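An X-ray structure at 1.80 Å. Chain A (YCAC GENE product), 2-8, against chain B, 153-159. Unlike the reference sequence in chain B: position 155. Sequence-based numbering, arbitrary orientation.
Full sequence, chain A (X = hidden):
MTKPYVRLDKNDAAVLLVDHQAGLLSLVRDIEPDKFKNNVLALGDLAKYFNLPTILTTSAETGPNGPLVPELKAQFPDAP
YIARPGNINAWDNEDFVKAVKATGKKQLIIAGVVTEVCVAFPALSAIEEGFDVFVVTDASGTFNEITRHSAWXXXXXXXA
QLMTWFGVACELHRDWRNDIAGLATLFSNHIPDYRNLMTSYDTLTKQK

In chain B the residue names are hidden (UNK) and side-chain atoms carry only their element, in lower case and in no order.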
# COMPACT_ATOMS: atom_id res chain seq x y z
N THR A 2 -9.94 -4.84 -38.08
CA THR A 2 -10.43 -5.42 -36.80
C THR A 2 -11.17 -4.31 -36.07
O THR A 2 -11.95 -3.58 -36.69
CB THR A 2 -9.23 -5.91 -35.97
OG1 THR A 2 -8.29 -6.54 -36.85
CG2 THR A 2 -9.67 -6.90 -34.88
N LYS A 3 -10.94 -4.18 -34.77
CA LYS A 3 -11.58 -3.11 -34.04
C LYS A 3 -10.89 -1.84 -34.50
O LYS A 3 -9.65 -1.79 -34.56
CB LYS A 3 -11.40 -3.29 -32.53
CG LYS A 3 -12.17 -4.46 -31.96
CD LYS A 3 -12.83 -4.10 -30.64
CE LYS A 3 -13.72 -5.25 -30.18
NZ LYS A 3 -14.44 -4.93 -28.91
N PRO A 4 -11.67 -0.85 -34.95
CA PRO A 4 -11.08 0.40 -35.40
C PRO A 4 -10.52 1.14 -34.20
O PRO A 4 -11.04 1.00 -33.08
CB PRO A 4 -12.29 1.17 -35.94
CG PRO A 4 -13.27 0.11 -36.28
CD PRO A 4 -13.12 -0.85 -35.14
N TYR A 5 -9.47 1.91 -34.43
CA TYR A 5 -8.86 2.72 -33.37
C TYR A 5 -9.63 4.05 -33.46
O TYR A 5 -9.43 4.83 -34.39
CB TYR A 5 -7.37 2.91 -33.69
CG TYR A 5 -6.58 3.87 -32.83
CD1 TYR A 5 -7.05 4.33 -31.59
CD2 TYR A 5 -5.33 4.30 -33.26
CE1 TYR A 5 -6.26 5.20 -30.80
CE2 TYR A 5 -4.55 5.15 -32.50
CZ TYR A 5 -5.01 5.60 -31.28
OH TYR A 5 -4.20 6.46 -30.55
N VAL A 6 -10.57 4.25 -32.54
CA VAL A 6 -11.39 5.47 -32.49
C VAL A 6 -10.60 6.47 -31.64
O VAL A 6 -10.74 6.52 -30.41
CB VAL A 6 -12.80 5.18 -31.88
CG1 VAL A 6 -13.67 6.45 -31.85
CG2 VAL A 6 -13.49 4.09 -32.68
N ARG A 7 -9.73 7.22 -32.30
CA ARG A 7 -8.87 8.19 -31.63
C ARG A 7 -9.36 9.62 -31.66
O ARG A 7 -10.04 10.05 -32.60
CB ARG A 7 -7.45 8.10 -32.17
CG ARG A 7 -7.28 8.33 -33.66
CD ARG A 7 -5.78 8.47 -33.95
NE ARG A 7 -5.44 8.47 -35.37
CZ ARG A 7 -4.19 8.58 -35.83
NH1 ARG A 7 -3.17 8.69 -34.99
NH2 ARG A 7 -3.97 8.59 -37.13
N LEU A 8 -9.02 10.36 -30.60
CA LEU A 8 -9.41 11.76 -30.47
C LEU A 8 -8.94 12.57 -31.65
O LEU A 8 -7.81 12.42 -32.13
CB LEU A 8 -8.85 12.34 -29.17
CG LEU A 8 -9.52 11.85 -27.89
CD1 LEU A 8 -8.71 12.32 -26.66
CD2 LEU A 8 -10.96 12.37 -27.84
N UNK B 153 -6.97 -1.21 -19.82
CA UNK B 153 -8.37 -1.36 -20.16
C UNK B 153 -8.61 -1.05 -21.63
O UNK B 153 -9.24 -1.83 -22.36
o UNK B 153 -11.32 -1.49 -18.77
o UNK B 153 -11.30 -0.07 -20.43
c UNK B 153 -9.23 -0.44 -19.29
c UNK B 153 -10.73 -0.68 -19.50
N UNK B 154 -8.05 0.07 -22.07
CA UNK B 154 -8.21 0.51 -23.46
C UNK B 154 -7.62 -0.49 -24.47
O UNK B 154 -8.25 -0.81 -25.48
c UNK B 154 -7.45 3.96 -25.13
n UNK B 154 -6.34 6.09 -26.60
c UNK B 154 -7.60 1.90 -23.65
n UNK B 154 -8.10 4.65 -26.24
c UNK B 154 -7.55 5.66 -26.92
n UNK B 154 -8.21 6.21 -27.92
c UNK B 154 -8.10 2.59 -24.93
N UNK B 155 -6.43 -1.01 -24.18
CA UNK B 155 -5.79 -1.97 -25.08
C UNK B 155 -6.50 -3.32 -25.09
O UNK B 155 -6.74 -3.91 -26.15
c UNK B 155 -4.30 -2.11 -24.75
s UNK B 155 -1.77 -0.96 -24.65
c UNK B 155 -1.71 -1.12 -22.86
c UNK B 155 -3.52 -0.82 -24.98
N UNK B 156 -6.89 -3.79 -23.91
CA UNK B 156 -7.59 -5.07 -23.77
C UNK B 156 -8.94 -5.02 -24.50
O UNK B 156 -9.31 -5.96 -25.21
o UNK B 156 -8.36 -6.68 -22.14
c UNK B 156 -7.80 -5.39 -22.29
N UNK B 157 -9.64 -3.89 -24.34
CA UNK B 157 -10.94 -3.61 -24.94
C UNK B 157 -10.83 -3.77 -26.47
O UNK B 157 -11.71 -4.33 -27.12
c UNK B 157 -12.99 -0.16 -24.48
c UNK B 157 -12.68 -1.58 -25.05
o UNK B 157 -12.26 0.82 -24.74
n UNK B 157 -14.09 -0.04 -23.73
c UNK B 157 -11.34 -2.16 -24.53
N UNK B 158 -9.69 -3.34 -27.02
CA UNK B 158 -9.44 -3.42 -28.46
C UNK B 158 -9.01 -4.79 -28.94
O UNK B 158 -8.94 -5.03 -30.14
c UNK B 158 -8.41 -2.39 -28.86
N UNK B 159 -8.64 -5.67 -28.01
CA UNK B 159 -8.21 -7.00 -28.40
C UNK B 159 -6.73 -7.30 -28.17
O UNK B 159 -6.26 -8.35 -28.56

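Position 153 of chain B has four side-chain atoms: two carbons, the second carrying two oxygens. That is a short carboxylate. It lies out of reach of the chain A stretch. The residue is Asp153(B). Its backbone O accepts a hydrogen bond from the N of position 157, at 2.9 Å, as expected in a helix that begins earlier in the chain.

Position 154 has seven side-chain atoms: three carbons in a row, a nitrogen, then a carbon carrying two more nitrogens. That terminal group is a guanidinium. One of its two end nitrogens lies 3.6 Å from Tyr5(A) CE1, at the edge of the tyrosine ring and near its plane. The same nitrogen is 3.6 Å from Val6(A) O, which sits at the edge of the guanidinium. The residue is Arg154(B), and the nitrogen is NH2. Its CA-to-CB bond points sideways, but the extended chain, with chi1, chi2 and chi3 all t, brings the end nearer to chain A. The pair with Val6(A) O is not a hydrogen bond; NH2 is hydrogen-bonded elsewhere in the structure.

Position 155 has four side-chain atoms in an unbranched line: two carbons, a sulfur and a last carbon. The side chain is buried but stays out of reach of the chain A stretch. A thioether of this kind is methionine, Met155(B). The reference sequence has leucine here.

Position 156 has one carbon and one oxygen, with no further branch. It does not touch chain A here. This is a serine, Ser156(B), and its hydroxyl is hydrogen-bonded elsewhere in the structure.

Position 157 has five side-chain atoms: three carbons, the third carrying one oxygen and one nitrogen. This is a carboxamide on a two-carbon arm. The side chain does not touch the chain A stretch. Its backbone makes the contact instead: O receives a weak hydrogen bond from Lys3(A) NZ, at 3.3 Å. The residue is Gln157(B).

Position 158 has a single side-chain carbon, and its CB points sideways. The closest contact is again through the backbone, with O 3.8 Å from Lys3(A) CG. Its CA is 6.0 Å from the CA of Lys3(A), the nearest backbone approach of the two stretches. The residue is Ala158(B).

Position 159 has no side-chain atoms and does not touch the chain A stretch, so it is Gly159(B). It has left helical geometry, with phi at 111°, and closes a Schellman motif. Its N bonds to Ser156(B) O at 2.9 Å. A CB at these backbone angles would be jammed against the carbonyl O of Ala158(B), which by itself calls for glycine.

The contact is small, burying 220 Å² in all. Lys3(A) lies near the end of the helix, and its ammonium reaches Gln157(B) O. Farther along, Arg154(B) extends to Tyr5(A) and Val6(A). The weak lysine bond is the only hydrogen bond between the stretches; the other close pairs are contacts without one.

Chain B 153-159: DRMSQAG
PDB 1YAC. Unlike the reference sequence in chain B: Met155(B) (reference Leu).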